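Long-range contacts in 433aa long hypothetical phosphoribosylglycinamide formyl transferase (Pyrococcus horikoshii, PDB 2DWC), which belongs to the ATP-grasp family, has a PurT-type C-terminal region, and binds adenosine-5'-diphosphate: residues P294-V302 and F311-R319; H346-P357 and P379-A390. One frame throughout, in Å; residues are numbered along the deposited sequence.

Contact 1 of 2, residues P294-V302 and F311-R319; sequences PRPHDTGMV and FSEFALHLR
Glu-313, in the first turn of helix 313-322, carries the polar part of this contact with the loop 294-302. His-297 N donates to Glu-313 OE2 at 3.1 Å, with an N-H...O angle of 159°. The donor arrives on the syn side of the carboxylate, 24° out of its plane. Glu-313 OE1 lies 2.6 Å from His-297 O. The carboxylate also presses against the short 3-10 segment 298-301, where Gly-300 CA is 3.5 Å from Glu-313 CD. Gly-300 has no side chain, and this leaves room for the acid group against the backbone. Glu-313 CG sits between the backbone N and the carbonyl carbon (chi1 56°), and the rest of the chain runs straight out to the loop.

The apolar part turns on Pro-296. Its CD stands over the centre of one face of the His-317 imidazole, 3.4 Å from the centroid and close to the ring normal, a CH-pi contact. Pro-296 CB reaches Phe-314 CE1 at 3.9 Å. Met-301 CG meets the same ring at its edge, 3.7 Å from Phe-314 CZ. One face of that ring lies against Glu-313 CG.

Ser-312 is the N-cap of the helix. Its OG accepts weak bonds from Phe-314 N and Ala-315 N.

The loop follows strand 286-293, which carries Asn-290 and Glu-291 of the adenosine-5'-diphosphate pocket. Ile-275 of strand 274-283 packs on Pro-296 and Glu-313, and its N is hydrogen-bonded to His-317 ND1. Tyr-242 of strand 241-247 touches Met-301, while Leu-30 and Glu-33 of helix 29-40 pack on Phe-314.

Contact 2 of 2, residues H346-P357 and P379-A390; sequences HVIKAKVSGYSP and PEAYVGRRLGIA. With SO4 (sulfate ion), chain F.
Two antiparallel strand pairs of the PurT C-terminal region make this contact. Strand 343-349 pairs with 386-393, and the short strand 354-355 pairs with 380-381. His-346 and Ala-390 form a hydrogen-bonded pair, with Ala-390 N 2.8 Å from His-346 O. Gly-354 and Ala-381 form another.

A classic beta bulge shifts the register of the longer ladder by one residue. Leu-387 and Gly-388 both face Ile-348, and Ile-348 O accepts from Leu-387 N at 2.9 Å and from Gly-388 N at 3.3 Å. On the other segment a type II turn, Tyr-382 to Arg-385, leads into strand 386-393; Gly-384 N donates to Ala-350 O, and Ala-350 N to Arg-385 O.

Ala-350 CB packs against both Ala-381 CB and Leu-387 CD1. Val-347 CG1 comes 3.5 Å from Arg-386 NE, the two side chains crossing at about a right angle. That NE is buried with no partner in the model, but NH2 forms a salt bridge with Asp-241. Pro-379 O lies over the centre of one face of the Tyr-355 ring, 3.5 Å above its plane, while Glu-380 OE2 is at the ring edge.

A sulfate ion, probably from the crystallisation liquor, lies in plane at the edge of the Arg-385 guanidinium. Arg-385 NE donates to sulfate O4 and Arg-385 NH2 to sulfate O3, each at 2.9 Å. Tyr-382 CG lies between the backbone N and the carbonyl carbon (chi1 63°), which sets its ring over Arg-385 CB and its OH on the sulfate. Lys-378 NZ also binds the ion. Ser-356 OG is hydrogen-bonded to Asp-17 of the second subunit.

Contact 1 is buried near the centre of the chain, whereas contact 2 lies further out and is only partly buried. Their centres are about 22 Å apart, yet they meet. Asp-298 OD1 forms a salt bridge with Arg-386 NH1 at 3.3 Å, and Met-301 CE packs on Ile-389 CG2 at 4.0 Å. Both also touch Tyr-242 of strand 241-247. Contact 1 joins a loop to a helix mainly through side chains: Pro-296 against two rings, and one carboxylate on the loop backbone. Contact 2 joins strands mainly through backbone hydrogen bonds, and its outer side chains meet a sulfate ion. Both reach the second subunit.

Contact 1 of 2, residues P294-V302 and F311-R319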
loop_
_atom_site.group_PDB
_atom_site.type_symbol
_atom_site.label_atom_id
_atom_site.label_comp_id
_atom_site.label_asym_id
_atom_site.label_seq_id
_atom_site.Cartn_x
_atom_site.Cartn_y
_atom_site.Cartn_z
ATOM N N PRO B 294 14.871 1.828 17.847
ATOM C CA PRO B 294 13.531 2.021 18.402
ATOM C C PRO B 294 12.525 2.593 17.398
ATOM O O PRO B 294 11.823 3.561 17.699
ATOM C CB PRO B 294 13.802 2.955 19.582
ATOM C CG PRO B 294 14.839 3.871 19.004
ATOM C CD PRO B 294 15.760 2.945 18.231
ATOM N N ARG B 295 12.442 1.938 16.244
ATOM C CA ARG B 295 11.557 2.380 15.161
ATOM C C ARG B 295 11.681 1.378 14.051
ATOM O O ARG B 295 12.550 0.502 14.095
ATOM C CB ARG B 295 12.058 3.761 14.658
ATOM C CG ARG B 295 13.544 3.836 14.237
ATOM C CD ARG B 295 13.908 5.335 13.935
ATOM N NE ARG B 295 15.140 5.691 14.606
ATOM C CZ ARG B 295 15.268 6.350 15.765
ATOM N NH1 ARG B 295 14.233 6.828 16.515
ATOM N NH2 ARG B 295 16.498 6.481 16.215
ATOM N N PRO B 296 10.833 1.500 13.020
ATOM C CA PRO B 296 10.858 0.610 11.855
ATOM C C PRO B 296 12.309 0.648 11.317
ATOM O O PRO B 296 12.995 1.680 11.390
ATOM C CB PRO B 296 9.892 1.287 10.881
ATOM C CG PRO B 296 8.828 1.865 11.791
ATOM C CD PRO B 296 9.638 2.392 13.003
ATOM N N HIS B 297 12.768 -0.469 10.776
ATOM C CA HIS B 297 14.132 -0.609 10.325
ATOM C C HIS B 297 14.130 -1.056 8.855
ATOM O O HIS B 297 13.207 -1.776 8.424
ATOM C CB HIS B 297 14.788 -1.692 11.202
ATOM C CG HIS B 297 16.267 -1.791 11.043
ATOM N ND1 HIS B 297 17.118 -0.749 11.352
ATOM C CD2 HIS B 297 17.054 -2.816 10.634
ATOM C CE1 HIS B 297 18.366 -1.127 11.138
ATOM N NE2 HIS B 297 18.356 -2.375 10.702
ATOM N N ASP B 298 15.170 -0.697 8.108
ATOM C CA ASP B 298 15.170 -1.063 6.707
ATOM C C ASP B 298 15.018 -2.543 6.365
ATOM O O ASP B 298 14.322 -2.875 5.411
ATOM C CB ASP B 298 16.387 -0.443 5.976
ATOM C CG ASP B 298 17.719 -0.734 6.653
ATOM O OD1 ASP B 298 18.707 -0.039 6.301
ATOM O OD2 ASP B 298 17.802 -1.645 7.511
ATOM N N THR B 299 15.594 -3.430 7.171
ATOM C CA THR B 299 15.500 -4.867 6.879
ATOM C C THR B 299 14.048 -5.304 6.922
ATOM O O THR B 299 13.657 -6.252 6.238
ATOM C CB THR B 299 16.307 -5.671 7.903
ATOM O OG1 THR B 299 15.767 -5.435 9.207
ATOM C CG2 THR B 299 17.805 -5.221 7.859
ATOM N N GLY B 300 13.257 -4.572 7.698
ATOM C CA GLY B 300 11.835 -4.860 7.829
ATOM C C GLY B 300 11.007 -4.537 6.600
ATOM O O GLY B 300 9.823 -4.829 6.592
ATOM N N MET B 301 11.603 -3.952 5.557
ATOM C CA MET B 301 10.811 -3.684 4.347
ATOM C C MET B 301 10.291 -4.976 3.748
ATOM O O MET B 301 9.321 -4.970 3.022
ATOM C CB MET B 301 11.603 -2.874 3.302
ATOM C CG MET B 301 11.607 -1.355 3.640
ATOM S SD MET B 301 12.371 -0.399 2.287
ATOM C CE MET B 301 14.109 -0.527 2.681
ATOM N N VAL B 302 10.922 -6.101 4.070
ATOM C CA VAL B 302 10.383 -7.374 3.558
ATOM C C VAL B 302 8.902 -7.573 3.959
ATOM O O VAL B 302 8.116 -8.185 3.214
ATOM C CB VAL B 302 11.235 -8.556 4.062
ATOM C CG1 VAL B 302 11.168 -8.678 5.583
ATOM C CG2 VAL B 302 10.725 -9.865 3.398
ATOM N N PHE B 311 -0.532 -4.553 7.430
ATOM C CA PHE B 311 0.230 -5.082 8.562
ATOM C C PHE B 311 1.755 -5.145 8.385
ATOM O O PHE B 311 2.425 -5.886 9.091
ATOM C CB PHE B 311 -0.335 -6.453 8.968
ATOM C CG PHE B 311 -1.645 -6.356 9.692
ATOM C CD1 PHE B 311 -2.843 -6.734 9.077
ATOM C CD2 PHE B 311 -1.686 -5.852 11.001
ATOM C CE1 PHE B 311 -4.066 -6.616 9.770
ATOM C CE2 PHE B 311 -2.896 -5.729 11.697
ATOM C CZ PHE B 311 -4.083 -6.111 11.080
ATOM N N SER B 312 2.311 -4.387 7.428
ATOM C CA SER B 312 3.778 -4.340 7.318
ATOM C C SER B 312 4.285 -3.689 8.607
ATOM O O SER B 312 3.496 -3.184 9.408
ATOM C CB SER B 312 4.212 -3.401 6.161
ATOM O OG SER B 312 3.861 -2.056 6.539
ATOM N N GLU B 313 5.605 -3.666 8.795
ATOM C CA GLU B 313 6.133 -3.050 10.007
ATOM C C GLU B 313 5.694 -1.585 10.100
ATOM O O GLU B 313 5.614 -1.036 11.191
ATOM C CB GLU B 313 7.694 -3.127 10.080
ATOM C CG GLU B 313 8.411 -2.498 8.866
ATOM C CD GLU B 313 9.900 -2.224 9.146
ATOM O OE1 GLU B 313 10.621 -1.901 8.165
ATOM O OE2 GLU B 313 10.323 -2.298 10.332
ATOM N N PHE B 314 5.467 -0.941 8.949
ATOM C CA PHE B 314 5.069 0.479 8.969
ATOM C C PHE B 314 3.670 0.686 9.493
ATOM O O PHE B 314 3.419 1.639 10.262
ATOM C CB PHE B 314 5.237 1.024 7.540
ATOM C CG PHE B 314 6.582 0.712 6.992
ATOM C CD1 PHE B 314 7.715 1.275 7.554
ATOM C CD2 PHE B 314 6.720 -0.239 5.961
ATOM C CE1 PHE B 314 8.998 0.907 7.124
ATOM C CE2 PHE B 314 7.985 -0.615 5.511
ATOM C CZ PHE B 314 9.138 -0.046 6.098
ATOM N N ALA B 315 2.756 -0.191 9.075
ATOM C CA ALA B 315 1.391 -0.137 9.522
ATOM C C ALA B 315 1.325 -0.621 10.986
ATOM O O ALA B 315 0.500 -0.120 11.746
ATOM C CB ALA B 315 0.492 -1.044 8.626
ATOM N N LEU B 316 2.194 -1.562 11.362
ATOM C CA LEU B 316 2.185 -2.044 12.771
ATOM C C LEU B 316 2.628 -0.878 13.651
ATOM O O LEU B 316 2.052 -0.635 14.700
ATOM C CB LEU B 316 3.152 -3.204 12.970
ATOM C CG LEU B 316 2.631 -4.508 12.348
ATOM C CD1 LEU B 316 3.735 -5.563 12.340
ATOM C CD2 LEU B 316 1.392 -5.009 13.146
ATOM N N HIS B 317 3.659 -0.166 13.212
ATOM C CA HIS B 317 4.146 0.985 13.981
ATOM C C HIS B 317 3.056 2.037 14.090
ATOM O O HIS B 317 2.796 2.565 15.163
ATOM C CB HIS B 317 5.358 1.610 13.259
ATOM C CG HIS B 317 6.149 2.576 14.083
ATOM N ND1 HIS B 317 6.640 2.277 15.337
ATOM C CD2 HIS B 317 6.594 3.823 13.789
ATOM C CE1 HIS B 317 7.370 3.289 15.776
ATOM N NE2 HIS B 317 7.360 4.245 14.855
ATOM N N LEU B 318 2.457 2.393 12.955
ATOM C CA LEU B 318 1.430 3.436 12.966
ATOM C C LEU B 318 0.259 3.071 13.894
ATOM O O LEU B 318 -0.223 3.892 14.686
ATOM C CB LEU B 318 0.901 3.668 11.542
ATOM C CG LEU B 318 -0.221 4.711 11.472
ATOM C CD1 LEU B 318 0.335 6.094 11.839
ATOM C CD2 LEU B 318 -0.809 4.732 10.056
ATOM N N ARG B 319 -0.225 1.848 13.755
ATOM C CA ARG B 319 -1.341 1.438 14.612
ATOM C C ARG B 319 -0.938 1.525 16.074
ATOM O O ARG B 319 -1.673 2.065 16.905
ATOM C CB ARG B 319 -1.779 -0.001 14.246
ATOM C CG ARG B 319 -2.595 0.007 12.901
ATOM C CD ARG B 319 -2.819 -1.381 12.352
ATOM N NE ARG B 319 -3.692 -2.157 13.223
ATOM C CZ ARG B 319 -4.789 -2.823 12.824
ATOM N NH1 ARG B 319 -5.189 -2.808 11.565
ATOM N NH2 ARG B 319 -5.482 -3.557 13.704
#

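Contact 2 of 2, residues H346-P357 and P379-A390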
loop_
_atom_site.group_PDB
_atom_site.type_symbol
_atom_site.label_atom_id
_atom_site.label_comp_id
_atom_site.label_asym_id
_atom_site.label_seq_id
_atom_site.Cartn_x
_atom_site.Cartn_y
_atom_site.Cartn_z
ATOM N N HIS B 346 15.760 -6.935 -1.972
ATOM C CA HIS B 346 17.135 -6.676 -2.341
ATOM C C HIS B 346 17.164 -5.183 -2.706
ATOM O O HIS B 346 16.290 -4.696 -3.438
ATOM C CB HIS B 346 17.591 -7.534 -3.524
ATOM C CG HIS B 346 19.075 -7.506 -3.712
ATOM N ND1 HIS B 346 19.744 -6.392 -4.186
ATOM C CD2 HIS B 346 20.034 -8.414 -3.389
ATOM C CE1 HIS B 346 21.049 -6.613 -4.141
ATOM N NE2 HIS B 346 21.251 -7.828 -3.659
ATOM N N VAL B 347 18.128 -4.451 -2.162
ATOM C CA VAL B 347 18.206 -3.018 -2.453
ATOM C C VAL B 347 18.579 -2.694 -3.884
ATOM O O VAL B 347 19.141 -3.523 -4.609
ATOM C CB VAL B 347 19.237 -2.323 -1.505
ATOM C CG1 VAL B 347 18.865 -2.626 -0.052
ATOM C CG2 VAL B 347 20.670 -2.813 -1.810
ATOM N N ILE B 348 18.194 -1.480 -4.297
ATOM C CA ILE B 348 18.532 -0.931 -5.612
ATOM C C ILE B 348 19.289 0.328 -5.198
ATOM O O ILE B 348 18.696 1.306 -4.707
ATOM C CB ILE B 348 17.271 -0.579 -6.421
ATOM C CG1 ILE B 348 16.480 -1.882 -6.739
ATOM C CG2 ILE B 348 17.683 0.096 -7.714
ATOM C CD1 ILE B 348 15.086 -1.612 -7.338
ATOM N N LYS B 349 20.616 0.283 -5.344
ATOM C CA LYS B 349 21.457 1.405 -4.897
ATOM C C LYS B 349 22.128 2.130 -6.032
ATOM O O LYS B 349 22.502 1.515 -7.024
ATOM C CB LYS B 349 22.549 0.920 -3.936
ATOM C CG LYS B 349 22.054 0.093 -2.772
ATOM C CD LYS B 349 23.027 0.163 -1.598
ATOM C CE LYS B 349 24.473 -0.010 -2.062
ATOM N NZ LYS B 349 25.420 0.376 -0.972
ATOM N N ALA B 350 22.304 3.444 -5.874
ATOM C CA ALA B 350 22.924 4.225 -6.938
ATOM C C ALA B 350 24.423 4.027 -6.910
ATOM O O ALA B 350 25.024 3.981 -5.832
ATOM C CB ALA B 350 22.604 5.729 -6.761
ATOM N N LYS B 351 25.000 3.945 -8.100
ATOM C CA LYS B 351 26.441 3.791 -8.260
ATOM C C LYS B 351 26.980 5.117 -8.793
ATOM O O LYS B 351 28.175 5.258 -9.042
ATOM C CB LYS B 351 26.751 2.675 -9.248
ATOM C CG LYS B 351 26.583 1.289 -8.688
ATOM C CD LYS B 351 27.558 1.058 -7.546
ATOM C CE LYS B 351 27.755 -0.439 -7.291
ATOM N NZ LYS B 351 28.810 -0.725 -6.266
ATOM N N VAL B 352 26.081 6.080 -8.979
ATOM C CA VAL B 352 26.462 7.397 -9.449
ATOM C C VAL B 352 25.664 8.465 -8.722
ATOM O O VAL B 352 24.755 8.159 -7.963
ATOM C CB VAL B 352 26.250 7.536 -10.966
ATOM C CG1 VAL B 352 27.063 6.476 -11.692
ATOM C CG2 VAL B 352 24.775 7.420 -11.300
ATOM N N SER B 353 26.029 9.719 -8.915
ATOM C CA SER B 353 25.318 10.796 -8.252
ATOM C C SER B 353 24.644 11.656 -9.320
ATOM O O SER B 353 24.897 11.485 -10.536
ATOM C CB SER B 353 26.300 11.648 -7.444
ATOM O OG SER B 353 27.122 12.403 -8.322
ATOM N N GLY B 354 23.776 12.563 -8.864
ATOM C CA GLY B 354 23.116 13.468 -9.767
ATOM C C GLY B 354 21.623 13.593 -9.551
ATOM O O GLY B 354 21.003 12.804 -8.839
ATOM N N TYR B 355 21.050 14.598 -10.191
ATOM C CA TYR B 355 19.621 14.854 -10.080
ATOM C C TYR B 355 18.795 14.069 -11.077
ATOM O O TYR B 355 19.323 13.573 -12.087
ATOM C CB TYR B 355 19.388 16.345 -10.302
ATOM C CG TYR B 355 18.449 16.955 -9.324
ATOM C CD1 TYR B 355 17.093 17.105 -9.632
ATOM C CD2 TYR B 355 18.898 17.354 -8.072
ATOM C CE1 TYR B 355 16.215 17.646 -8.704
ATOM C CE2 TYR B 355 18.017 17.889 -7.118
ATOM C CZ TYR B 355 16.687 18.035 -7.440
ATOM O OH TYR B 355 15.804 18.586 -6.556
ATOM N N SER B 356 17.497 13.940 -10.776
ATOM C CA SER B 356 16.519 13.288 -11.680
ATOM C C SER B 356 16.881 11.848 -12.052
ATOM O O SER B 356 17.050 11.527 -13.235
ATOM C CB SER B 356 16.368 14.120 -12.986
ATOM O OG SER B 356 16.164 15.520 -12.665
ATOM N N PRO B 357 16.956 10.958 -11.057
ATOM C CA PRO B 357 17.316 9.563 -11.387
ATOM C C PRO B 357 16.331 8.893 -12.327
ATOM O O PRO B 357 15.120 9.270 -12.383
ATOM C CB PRO B 357 17.332 8.862 -10.012
ATOM C CG PRO B 357 17.619 10.038 -9.016
ATOM C CD PRO B 357 16.758 11.153 -9.603
ATOM N N PRO B 379 14.718 12.685 -5.249
ATOM C CA PRO B 379 15.054 13.550 -6.385
ATOM C C PRO B 379 16.484 13.612 -6.819
ATOM O O PRO B 379 16.769 14.058 -7.937
ATOM C CB PRO B 379 14.519 14.949 -5.985
ATOM C CG PRO B 379 14.264 14.873 -4.519
ATOM C CD PRO B 379 14.278 13.426 -4.061
ATOM N N GLU B 380 17.371 13.166 -5.960
ATOM C CA GLU B 380 18.790 13.204 -6.314
ATOM C C GLU B 380 19.468 11.941 -5.815
ATOM O O GLU B 380 19.103 11.393 -4.776
ATOM C CB GLU B 380 19.445 14.430 -5.653
ATOM C CG GLU B 380 20.968 14.366 -5.729
ATOM C CD GLU B 380 21.665 15.683 -5.421
ATOM O OE1 GLU B 380 22.905 15.733 -5.541
ATOM O OE2 GLU B 380 20.987 16.655 -5.066
ATOM N N ALA B 381 20.478 11.497 -6.542
ATOM C CA ALA B 381 21.216 10.316 -6.122
ATOM C C ALA B 381 22.621 10.685 -5.689
ATOM O O ALA B 381 23.199 11.680 -6.139
ATOM C CB ALA B 381 21.317 9.341 -7.275
ATOM N N TYR B 382 23.150 9.912 -4.766
ATOM C CA TYR B 382 24.568 10.093 -4.419
ATOM C C TYR B 382 25.108 8.652 -4.416
ATOM O O TYR B 382 24.329 7.684 -4.282
ATOM C CB TYR B 382 24.759 10.840 -3.094
ATOM C CG TYR B 382 24.216 10.161 -1.869
ATOM C CD1 TYR B 382 24.764 8.957 -1.419
ATOM C CD2 TYR B 382 23.160 10.718 -1.148
ATOM C CE1 TYR B 382 24.269 8.318 -0.283
ATOM C CE2 TYR B 382 22.661 10.086 -0.001
ATOM C CZ TYR B 382 23.221 8.883 0.421
ATOM O OH TYR B 382 22.731 8.213 1.529
ATOM N N VAL B 383 26.417 8.478 -4.590
ATOM C CA VAL B 383 26.960 7.121 -4.635
ATOM C C VAL B 383 26.640 6.392 -3.343
ATOM O O VAL B 383 26.933 6.872 -2.249
ATOM C CB VAL B 383 28.492 7.123 -4.871
ATOM C CG1 VAL B 383 29.037 5.679 -4.763
ATOM C CG2 VAL B 383 28.780 7.685 -6.266
ATOM N N GLY B 384 26.010 5.226 -3.486
ATOM C CA GLY B 384 25.622 4.456 -2.324
ATOM C C GLY B 384 24.206 4.757 -1.836
ATOM O O GLY B 384 23.724 4.088 -0.936
ATOM N N ARG B 385 23.531 5.759 -2.396
ATOM C CA ARG B 385 22.172 6.060 -1.899
ATOM C C ARG B 385 21.182 4.961 -2.308
ATOM O O ARG B 385 21.191 4.521 -3.444
ATOM C CB ARG B 385 21.671 7.406 -2.451
ATOM C CG ARG B 385 20.399 7.947 -1.746
ATOM C CD ARG B 385 19.956 9.330 -2.254
ATOM N NE ARG B 385 19.361 10.031 -1.102
ATOM C CZ ARG B 385 18.930 11.285 -1.118
ATOM N NH1 ARG B 385 19.009 12.007 -2.234
ATOM N NH2 ARG B 385 18.440 11.823 -0.003
ATOM N N ARG B 386 20.318 4.531 -1.387
ATOM C CA ARG B 386 19.336 3.513 -1.741
ATOM C C ARG B 386 18.180 4.235 -2.435
ATOM O O ARG B 386 17.542 5.111 -1.826
ATOM C CB ARG B 386 18.786 2.858 -0.487
ATOM C CG ARG B 386 18.030 1.604 -0.781
ATOM C CD ARG B 386 17.586 0.994 0.558
ATOM N NE ARG B 386 18.748 0.550 1.329
ATOM C CZ ARG B 386 18.858 0.647 2.652
ATOM N NH1 ARG B 386 17.881 1.181 3.372
ATOM N NH2 ARG B 386 19.950 0.197 3.259
ATOM N N LEU B 387 17.912 3.857 -3.680
ATOM C CA LEU B 387 16.849 4.488 -4.474
ATOM C C LEU B 387 15.590 3.654 -4.583
ATOM O O LEU B 387 14.531 4.164 -5.017
ATOM C CB LEU B 387 17.375 4.810 -5.884
ATOM C CG LEU B 387 18.538 5.803 -5.873
ATOM C CD1 LEU B 387 18.843 6.213 -7.347
ATOM C CD2 LEU B 387 18.162 7.044 -5.014
ATOM N N GLY B 388 15.667 2.373 -4.200
ATOM C CA GLY B 388 14.458 1.554 -4.274
ATOM C C GLY B 388 14.737 0.155 -3.780
ATOM O O GLY B 388 15.823 -0.097 -3.241
ATOM N N ILE B 389 13.769 -0.743 -3.926
ATOM C CA ILE B 389 13.990 -2.143 -3.542
ATOM C C ILE B 389 13.232 -3.067 -4.479
ATOM O O ILE B 389 12.199 -2.695 -5.036
ATOM C CB ILE B 389 13.448 -2.531 -2.118
ATOM C CG1 ILE B 389 11.990 -2.037 -1.953
ATOM C CG2 ILE B 389 14.400 -2.058 -1.037
ATOM C CD1 ILE B 389 11.264 -2.740 -0.813
ATOM N N ALA B 390 13.762 -4.274 -4.660
ATOM C CA ALA B 390 13.020 -5.301 -5.366
ATOM C C ALA B 390 12.400 -6.137 -4.216
ATOM O O ALA B 390 13.047 -6.361 -3.181
ATOM C CB ALA B 390 13.984 -6.205 -6.207
HETATM S S SO4 F . 19.181 9.230 2.476
HETATM O O1 SO4 F . 20.660 9.396 2.287
HETATM O O2 SO4 F . 18.944 8.433 3.725
HETATM O O3 SO4 F . 18.543 10.583 2.596
HETATM O O4 SO4 F . 18.614 8.516 1.285
#